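Local coordinates for neuroglobin (Symsagittifera roscoffensis, PDB 4B4Y), which is a globin of the neuroglobin family that carries haem and probably binds oxygen reversibly in an acoel worm, at residues F31-E42 against L116-R127. Sequence-based numbering, arbitrary orientation.
With HEM (protoporphyrin IX containing Fe), chain B.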
ATOM      1  N   PHE A  31      20.663  -5.644   3.836  1.00 26.65           N
ATOM      2  CA  PHE A  31      20.463  -5.662   5.284  1.00 26.71           C
ATOM      3  C   PHE A  31      18.958  -5.441   5.584  1.00 26.60           C
ATOM      4  O   PHE A  31      18.365  -6.214   6.360  1.00 26.61           O
ATOM      5  CB  PHE A  31      21.368  -4.641   6.003  1.00 22.88           C
ATOM      6  CG  PHE A  31      20.810  -4.109   7.310  1.00 25.81           C
ATOM      7  CD1 PHE A  31      20.870  -4.851   8.530  1.00 24.10           C
ATOM      8  CD2 PHE A  31      20.253  -2.866   7.355  1.00 22.28           C
ATOM      9  CE1 PHE A  31      20.338  -4.329   9.740  1.00 21.50           C
ATOM     10  CE2 PHE A  31      19.727  -2.366   8.525  1.00 21.41           C
ATOM     11  CZ  PHE A  31      19.773  -3.096   9.717  1.00 26.31           C
ATOM     12  N   VAL A  32      18.346  -4.435   4.971  1.00 25.78           N
ATOM     13  CA  VAL A  32      16.991  -4.126   5.260  1.00 25.12           C
ATOM     14  C   VAL A  32      16.052  -5.276   4.719  1.00 25.77           C
ATOM     15  O   VAL A  32      15.085  -5.569   5.343  1.00 26.71           O
ATOM     16  CB  VAL A  32      16.548  -2.722   4.665  1.00 25.67           C
ATOM     17  CG1 VAL A  32      15.022  -2.393   5.027  1.00 19.47           C
ATOM     18  CG2 VAL A  32      17.370  -1.600   5.243  1.00 24.54           C
ATOM     19  N   GLU A  33      16.329  -5.895   3.577  1.00 26.28           N
ATOM     20  CA  GLU A  33      15.541  -7.005   3.042  1.00 26.63           C
ATOM     21  C   GLU A  33      15.688  -8.291   3.958  1.00 27.96           C
ATOM     22  O   GLU A  33      14.694  -8.972   4.245  1.00 27.42           O
ATOM     23  CB  GLU A  33      16.015  -7.321   1.616  1.00 28.41           C
ATOM     24  CG  GLU A  33      15.481  -6.261   0.563  1.00 27.82           C
ATOM     25  CD  GLU A  33      15.801  -6.610  -0.888  1.00 36.58           C
ATOM     26  OE1 GLU A  33      16.314  -7.735  -1.181  1.00 38.85           O
ATOM     27  OE2 GLU A  33      15.611  -5.705  -1.744  1.00 38.36           O
ATOM     28  N   ASP A  34      16.889  -8.485   4.534  1.00 27.75           N
ATOM     29  CA  ASP A  34      17.113  -9.537   5.539  1.00 29.17           C
ATOM     30  C   ASP A  34      16.170  -9.314   6.723  1.00 26.77           C
ATOM     31  O   ASP A  34      15.568 -10.233   7.159  1.00 27.09           O
ATOM     32  CB  ASP A  34      18.594  -9.520   6.075  1.00 27.88           C
ATOM     33  CG  ASP A  34      19.583 -10.125   5.087  1.00 31.33           C
ATOM     34  OD1 ASP A  34      19.147 -10.770   4.093  1.00 32.62           O
ATOM     35  OD2 ASP A  34      20.821  -9.870   5.246  1.00 35.03           O
ATOM     36  N   VAL A  35      16.038  -8.078   7.183  1.00 25.60           N
ATOM     37  CA  VAL A  35      15.184  -7.759   8.282  1.00 24.65           C
ATOM     38  C   VAL A  35      13.708  -8.065   7.979  1.00 26.16           C
ATOM     39  O   VAL A  35      13.002  -8.664   8.814  1.00 25.30           O
ATOM     40  CB  VAL A  35      15.285  -6.265   8.685  1.00 24.31           C
ATOM     41  CG1 VAL A  35      14.173  -5.878   9.702  1.00 18.87           C
ATOM     42  CG2 VAL A  35      16.696  -5.953   9.231  1.00 24.28           C
ATOM     43  N   LEU A  36      13.224  -7.579   6.829  1.00 26.63           N
ATOM     44  CA  LEU A  36      11.808  -7.724   6.505  1.00 25.64           C
ATOM     45  C   LEU A  36      11.487  -9.250   6.262  1.00 25.53           C
ATOM     46  O   LEU A  36      10.394  -9.724   6.602  1.00 24.13           O
ATOM     47  CB  LEU A  36      11.523  -6.887   5.198  1.00 26.26           C
ATOM     48  CG  LEU A  36      10.056  -6.833   4.684  1.00 28.48           C
ATOM     49  CD1 LEU A  36       9.176  -6.304   5.761  1.00 23.57           C
ATOM     50  CD2 LEU A  36       9.933  -5.925   3.337  1.00 18.52           C
ATOM     51  N   GLN A  37      12.422  -9.971   5.636  1.00 24.51           N
ATOM     52  CA  GLN A  37      12.236 -11.373   5.376  1.00 27.16           C
ATOM     53  C   GLN A  37      12.156 -12.166   6.727  1.00 27.88           C
ATOM     54  O   GLN A  37      11.246 -12.991   6.928  1.00 28.20           O
ATOM     55  CB  GLN A  37      13.400 -11.934   4.534  1.00 26.86           C
ATOM     56  CG  GLN A  37      13.162 -13.432   4.275  1.00 29.65           C
ATOM     57  CD  GLN A  37      14.372 -14.139   3.616  1.00 33.03           C
ATOM     58  OE1 GLN A  37      15.106 -13.532   2.783  1.00 32.02           O
ATOM     59  NE2 GLN A  37      14.573 -15.450   3.971  1.00 29.46           N
ATOM     60  N   GLN A  38      13.039 -11.866   7.669  1.00 27.19           N
ATOM     61  CA  GLN A  38      12.998 -12.595   8.955  1.00 27.45           C
ATOM     62  C   GLN A  38      11.699 -12.189   9.659  1.00 27.65           C
ATOM     63  O   GLN A  38      11.051 -13.034  10.300  1.00 26.17           O
ATOM     64  CB  GLN A  38      14.189 -12.173   9.820  1.00 26.75           C
ATOM     65  CG  GLN A  38      14.291 -12.985  11.186  1.00 32.60           C
ATOM     66  CD  GLN A  38      15.252 -12.320  12.234  1.00 38.17           C
ATOM     67  OE1 GLN A  38      15.952 -11.308  11.919  1.00 36.78           O
ATOM     68  NE2 GLN A  38      15.274 -12.877  13.488  1.00 31.63           N
ATOM     69  N   PHE A  39      11.351 -10.884   9.619  1.00 25.59           N
ATOM     70  CA  PHE A  39      10.124 -10.402  10.295  1.00 25.44           C
ATOM     71  C   PHE A  39       8.881 -11.181   9.794  1.00 26.68           C
ATOM     72  O   PHE A  39       8.008 -11.572  10.599  1.00 26.60           O
ATOM     73  CB  PHE A  39       9.931  -8.935   9.985  1.00 25.05           C
ATOM     74  CG  PHE A  39       8.729  -8.288  10.638  1.00 23.41           C
ATOM     75  CD1 PHE A  39       8.510  -8.364  11.973  1.00 25.02           C
ATOM     76  CD2 PHE A  39       7.844  -7.539   9.867  1.00 23.60           C
ATOM     77  CE1 PHE A  39       7.386  -7.704  12.572  1.00 21.96           C
ATOM     78  CE2 PHE A  39       6.773  -6.870  10.422  1.00 25.42           C
ATOM     79  CZ  PHE A  39       6.512  -6.950  11.751  1.00 23.28           C
ATOM     80  N   MET A  40       8.808 -11.380   8.482  1.00 25.29           N
ATOM     81  CA  MET A  40       7.690 -12.080   7.862  1.00 26.19           C
ATOM     82  C   MET A  40       7.742 -13.615   8.142  1.00 26.16           C
ATOM     83  O   MET A  40       6.710 -14.206   8.290  1.00 23.88           O
ATOM     84  CB  MET A  40       7.645 -11.779   6.326  1.00 24.48           C
ATOM     85  CG  MET A  40       7.316 -10.242   6.032  1.00 23.98           C
ATOM     86  SD  MET A  40       7.294  -9.964   4.221  1.00 27.16           S
ATOM     87  CE  MET A  40       5.630 -10.670   3.824  1.00 29.45           C
ATOM     88  N   GLU A  41       8.935 -14.215   8.212  1.00 25.09           N
ATOM     89  CA  GLU A  41       9.076 -15.612   8.653  1.00 26.06           C
ATOM     90  C   GLU A  41       8.587 -15.870  10.054  1.00 25.24           C
ATOM     91  O   GLU A  41       7.839 -16.867  10.319  1.00 27.01           O
ATOM     92  CB  GLU A  41      10.528 -16.078   8.478  1.00 27.21           C
ATOM     93  CG  GLU A  41      10.888 -16.164   7.001  1.00 28.05           C
ATOM     94  CD  GLU A  41      12.323 -16.480   6.774  1.00 30.01           C
ATOM     95  OE1 GLU A  41      13.112 -16.200   7.720  1.00 31.93           O
ATOM     96  OE2 GLU A  41      12.667 -16.942   5.625  1.00 31.69           O
ATOM     97  N   GLU A  42       8.905 -14.971  10.963  1.00 23.77           N
ATOM     98  CA  GLU A  42       8.595 -15.190  12.378  1.00 22.04           C
ATOM     99  C   GLU A  42       7.225 -14.717  12.745  1.00 25.04           C
ATOM    100  O   GLU A  42       6.623 -15.191  13.796  1.00 25.85           O
ATOM    101  CB  GLU A  42       9.683 -14.553  13.288  1.00 22.98           C
ATOM    102  CG  GLU A  42      11.165 -15.036  12.989  1.00 20.94           C
ATOM    103  CD  GLU A  42      12.245 -14.352  13.874  1.00 25.98           C
ATOM    104  OE1 GLU A  42      11.973 -13.312  14.568  1.00 23.83           O
ATOM    105  OE2 GLU A  42      13.371 -14.912  13.978  1.00 20.80           O
ATOM    106  N   LEU A 116       9.616  -6.506  15.295  1.00 23.06           N
ATOM    107  CA  LEU A 116      10.382  -5.948  14.210  1.00 23.12           C
ATOM    108  C   LEU A 116      11.668  -5.383  14.852  1.00 22.38           C
ATOM    109  O   LEU A 116      12.736  -5.550  14.319  1.00 23.07           O
ATOM    110  CB  LEU A 116       9.622  -4.815  13.488  1.00 22.93           C
ATOM    111  CG  LEU A 116      10.409  -4.132  12.322  1.00 25.39           C
ATOM    112  CD1 LEU A 116      10.803  -5.040  11.139  1.00 22.34           C
ATOM    113  CD2 LEU A 116       9.661  -2.913  11.732  1.00 24.78           C
ATOM    114  N   GLY A 117      11.606  -4.740  16.012  1.00 22.50           N
ATOM    115  CA  GLY A 117      12.902  -4.251  16.548  1.00 21.37           C
ATOM    116  C   GLY A 117      13.815  -5.403  16.879  1.00 24.00           C
ATOM    117  O   GLY A 117      15.033  -5.330  16.691  1.00 24.61           O
ATOM    118  N   GLY A 118      13.256  -6.549  17.312  1.00 24.32           N
ATOM    119  CA  GLY A 118      14.183  -7.711  17.529  1.00 24.62           C
ATOM    120  C   GLY A 118      14.855  -8.156  16.272  1.00 25.16           C
ATOM    121  O   GLY A 118      16.032  -8.581  16.285  1.00 26.03           O
ATOM    122  N   CYS A 119      14.121  -8.094  15.155  1.00 25.99           N
ATOM    123  CA  CYS A 119      14.730  -8.498  13.879  1.00 25.87           C
ATOM    124  C   CYS A 119      15.829  -7.544  13.394  1.00 25.79           C
ATOM    125  O   CYS A 119      16.829  -7.988  12.770  1.00 24.87           O
ATOM    126  CB  CYS A 119      13.689  -8.652  12.756  1.00 26.29           C
ATOM    127  SG  CYS A 119      12.360  -9.936  13.084  1.00 26.69           S
ATOM    128  N   ILE A 120      15.603  -6.221  13.580  1.00 26.93           N
ATOM    129  CA  ILE A 120      16.665  -5.232  13.199  1.00 24.87           C
ATOM    130  C   ILE A 120      17.899  -5.574  14.026  1.00 25.33           C
ATOM    131  O   ILE A 120      18.963  -5.766  13.483  1.00 25.98           O
ATOM    132  CB  ILE A 120      16.152  -3.791  13.464  1.00 23.93           C
ATOM    133  CG1 ILE A 120      15.077  -3.462  12.374  1.00 23.96           C
ATOM    134  CG2 ILE A 120      17.326  -2.833  13.366  1.00 24.66           C
ATOM    135  CD1 ILE A 120      14.151  -2.310  12.778  1.00 24.28           C
ATOM    136  N   LEU A 121      17.758  -5.641  15.366  1.00 26.36           N
ATOM    137  CA  LEU A 121      18.915  -5.984  16.245  1.00 27.69           C
ATOM    138  C   LEU A 121      19.631  -7.280  15.869  1.00 26.91           C
ATOM    139  O   LEU A 121      20.854  -7.333  15.910  1.00 27.40           O
ATOM    140  CB  LEU A 121      18.520  -5.895  17.763  1.00 27.81           C
ATOM    141  CG  LEU A 121      18.829  -4.402  18.079  1.00 34.52           C
ATOM    142  CD1 LEU A 121      17.673  -3.322  17.735  1.00 28.38           C
ATOM    143  CD2 LEU A 121      19.386  -4.238  19.419  1.00 37.18           C
ATOM    144  N   THR A 122      18.886  -8.313  15.438  1.00 25.57           N
ATOM    145  CA  THR A 122      19.502  -9.557  15.011  1.00 25.37           C
ATOM    146  C   THR A 122      20.342  -9.394  13.752  1.00 27.04           C
ATOM    147  O   THR A 122      21.437 -10.024  13.628  1.00 26.61           O
ATOM    148  CB  THR A 122      18.404 -10.712  14.702  1.00 26.26           C
ATOM    149  OG1 THR A 122      17.881 -11.191  15.938  1.00 28.88           O
ATOM    150  CG2 THR A 122      19.049 -11.890  13.931  1.00 21.04           C
ATOM    151  N   GLN A 123      19.772  -8.709  12.732  1.00 26.67           N
ATOM    152  CA  GLN A 123      20.553  -8.472  11.467  1.00 26.65           C
ATOM    153  C   GLN A 123      21.677  -7.500  11.721  1.00 24.97           C
ATOM    154  O   GLN A 123      22.704  -7.695  11.151  1.00 26.70           O
ATOM    155  CB  GLN A 123      19.666  -7.985  10.305  1.00 27.92           C
ATOM    156  CG  GLN A 123      18.505  -8.976  10.066  1.00 26.40           C
ATOM    157  CD  GLN A 123      18.983 -10.374   9.721  1.00 28.15           C
ATOM    158  OE1 GLN A 123      18.295 -11.348  10.022  1.00 33.09           O
ATOM    159  NE2 GLN A 123      20.097 -10.478   9.051  1.00 24.54           N
ATOM    160  N   VAL A 124      21.531  -6.522  12.638  1.00 25.65           N
ATOM    161  CA  VAL A 124      22.695  -5.668  13.009  1.00 26.48           C
ATOM    162  C   VAL A 124      23.812  -6.509  13.606  1.00 27.54           C
ATOM    163  O   VAL A 124      24.954  -6.513  13.086  1.00 28.66           O
ATOM    164  CB  VAL A 124      22.324  -4.479  13.941  1.00 28.56           C
ATOM    165  CG1 VAL A 124      23.638  -3.768  14.421  1.00 26.94           C
ATOM    166  CG2 VAL A 124      21.410  -3.496  13.221  1.00 25.17           C
ATOM    167  N   VAL A 125      23.470  -7.397  14.563  1.00 28.34           N
ATOM    168  CA  VAL A 125      24.495  -8.302  15.138  1.00 25.47           C
ATOM    169  C   VAL A 125      25.117  -9.161  14.073  1.00 27.30           C
ATOM    170  O   VAL A 125      26.374  -9.475  14.092  1.00 25.79           O
ATOM    171  CB  VAL A 125      23.952  -9.116  16.297  1.00 25.36           C
ATOM    172  CG1 VAL A 125      24.910 -10.314  16.690  1.00 25.21           C
ATOM    173  CG2 VAL A 125      23.747  -8.228  17.485  1.00 24.32           C
ATOM    174  N   LYS A 126      24.320  -9.550  13.088  1.00 26.60           N
ATOM    175  CA  LYS A 126      24.972 -10.412  12.051  1.00 29.65           C
ATOM    176  C   LYS A 126      26.024  -9.634  11.221  1.00 32.08           C
ATOM    177  O   LYS A 126      26.955 -10.237  10.760  1.00 33.22           O
ATOM    178  CB  LYS A 126      23.943 -11.045  11.053  1.00 29.86           C
ATOM    179  CG  LYS A 126      23.102 -12.282  11.720  1.00 34.56           C
ATOM    180  CD  LYS A 126      21.847 -12.607  10.826  0.50 36.75           C
ATOM    181  CE  LYS A 126      21.129 -14.011  11.043  0.50 39.76           C
ATOM    182  NZ  LYS A 126      19.837 -14.301  10.059  0.50 36.98           N
ATOM    183  N   ARG A 127      25.832  -8.314  10.992  1.00 32.42           N
ATOM    184  CA  ARG A 127      26.715  -7.582  10.080  1.00 34.81           C
ATOM    185  C   ARG A 127      27.893  -6.958  10.858  1.00 35.22           C
ATOM    186  O   ARG A 127      28.914  -6.763  10.274  1.00 35.69           O
ATOM    187  CB  ARG A 127      25.969  -6.458   9.318  1.00 34.24           C
ATOM    188  CG  ARG A 127      24.686  -6.869   8.518  1.00 35.19           C
ATOM    189  CD  ARG A 127      25.039  -7.302   7.195  1.00 34.87           C
ATOM    190  NE  ARG A 127      23.923  -7.769   6.335  1.00 35.25           N
ATOM    191  CZ  ARG A 127      24.132  -8.103   5.044  1.00 42.09           C
ATOM    192  NH1 ARG A 127      25.382  -7.984   4.519  1.00 38.55           N
ATOM    193  NH2 ARG A 127      23.159  -8.597   4.264  1.00 36.31           N
TER
HETATM  194  CHA HEM B1155       3.923   1.254   5.690  1.00 25.51           C
HETATM  195  CHB HEM B1155       8.042   2.290   7.946  1.00 29.69           C
HETATM  196  CHC HEM B1155       6.681  -0.687  11.586  1.00 28.89           C
HETATM  197  CHD HEM B1155       3.206  -2.474   8.795  1.00 27.79           C
HETATM  198  C1A HEM B1155       5.146   1.809   5.984  1.00 29.66           C
HETATM  199  C2A HEM B1155       5.786   2.871   5.280  1.00 32.45           C
HETATM  200  C3A HEM B1155       6.914   3.148   5.887  1.00 29.74           C
HETATM  201  C4A HEM B1155       7.000   2.324   7.031  1.00 28.57           C
HETATM  202  CMA HEM B1155       7.975   4.242   5.518  1.00 26.43           C
HETATM  203  CAA HEM B1155       5.189   3.546   3.999  1.00 33.92           C
HETATM  204  CBA HEM B1155       5.825   2.894   2.792  1.00 38.06           C
HETATM  205  CGA HEM B1155       5.127   3.274   1.502  1.00 48.41           C
HETATM  206  O1A HEM B1155       4.769   4.419   1.252  1.00 45.29           O
HETATM  207  O2A HEM B1155       4.900   2.374   0.667  1.00 60.68           O
HETATM  208  C1B HEM B1155       8.038   1.603   9.180  1.00 30.11           C
HETATM  209  C2B HEM B1155       8.999   1.747  10.262  1.00 31.18           C
HETATM  210  C3B HEM B1155       8.620   0.971  11.264  1.00 32.13           C
HETATM  211  C4B HEM B1155       7.428   0.257  10.841  1.00 31.97           C
HETATM  212  CMB HEM B1155      10.209   2.718  10.189  1.00 26.60           C
HETATM  213  CAB HEM B1155       9.351   0.757  12.605  1.00 31.51           C
HETATM  214  CBB HEM B1155       9.377   1.740  13.510  1.00 30.77           C
HETATM  215  C1C HEM B1155       5.674  -1.492  11.099  1.00 29.04           C
HETATM  216  C2C HEM B1155       5.189  -2.759  11.680  1.00 30.54           C
HETATM  217  C3C HEM B1155       4.300  -3.287  10.862  1.00 27.95           C
HETATM  218  C4C HEM B1155       4.154  -2.363   9.777  1.00 30.45           C
HETATM  219  CMC HEM B1155       5.710  -3.418  12.984  1.00 22.81           C
HETATM  220  CAC HEM B1155       3.491  -4.623  11.087  1.00 27.14           C
HETATM  221  CBC HEM B1155       3.170  -5.341  10.005  1.00 26.31           C
HETATM  222  C1D HEM B1155       2.923  -1.544   7.812  1.00 35.05           C
HETATM  223  C2D HEM B1155       1.726  -1.485   6.958  1.00 35.75           C
HETATM  224  C3D HEM B1155       2.026  -0.347   6.064  1.00 38.03           C
HETATM  225  C4D HEM B1155       3.339   0.178   6.358  1.00 30.58           C
HETATM  226  CMD HEM B1155       0.493  -2.391   6.883  1.00 37.38           C
HETATM  227  CAD HEM B1155       1.214   0.132   4.861  1.00 32.85           C
HETATM  228  CBD HEM B1155       2.340  -0.934   4.603  1.00 40.55           C
HETATM  229  CGD HEM B1155       2.224  -1.112   3.210  1.00 48.07           C
HETATM  230  O1D HEM B1155       2.834  -2.106   2.765  1.00 44.85           O
HETATM  231  O2D HEM B1155       1.451  -0.228   2.705  1.00 52.62           O
HETATM  232  NA  HEM B1155       5.908   1.519   7.046  1.00 29.35           N
HETATM  233  NB  HEM B1155       7.119   0.714   9.585  1.00 31.22           N
HETATM  234  NC  HEM B1155       5.034  -1.303   9.938  1.00 28.10           N
HETATM  235  ND  HEM B1155       3.768  -0.498   7.455  1.00 32.39           N
HETATM  236 FE   HEM B1155       5.409   0.136   8.479  1.00 25.56          FE
HETATM  237  O   HOH W   1      21.929  -8.851   7.819  1.00 35.33           O
HETATM  238  O   HOH W   2      15.653 -12.455  16.404  0.50 35.13           O
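Val35 is a knob among Leu116, Cys119, Ile120 and Gln123, and the packing here is close. Its CG1 lies 3.7 Å from Ile120 CG1 and touches Leu116 CD1. Its CG2 presses on Gln123 CG at 3.6 Å and lies over one face of the Phe31 ring, whose CE1 reaches Val124 CG2 at 3.7 Å. At the haem end, Leu116 CD1 sits over a face of the Phe39 ring, 4.1 Å from its centroid. Leu116 CD2 meets the porphyrin from above its plane near the rim, 3.7 Å from HEM CHC. Phe39 CZ meets the haem methyl CMC.

Helices 28-42 and 111-127 are the B and G helices of the globin fold. The axes of segments 31-42 and 116-127 come within 8.9 Å, with their N-to-C directions 134° apart, and their crossing forms part of the haem pocket wall.

One margin of the contact is polar and wetter. Asp34 OD2 forms a salt bridge with Arg127, taking a hydrogen bond from NH2 at 2.8 Å, on the syn side but 28° out of the carboxylate plane. Asp34 OD1 makes a second, to Arg63. One water donates to Asp34 OD2 and accepts from Gln123 NE2 and Arg127 NE. Gln123 turns about its CB-CG bond (chi2 -60°), which lays its amide beside Asp34 CB. Gln38 is extended, which carries its amide out to Glu42 and Thr122. Its NE2 gives one proton to Glu42 OE2 and another to a water shared with Thr122 OG1. Its OE1 is 3.0 Å from Gln123 OE1, two acceptors facing without a bond. A leucine in place of Gln38 would probably leave Glu42 freer to swing and that water without one of its partners. Cys119 SG tucks in beside Phe39 CA, between this margin and the apolar interior.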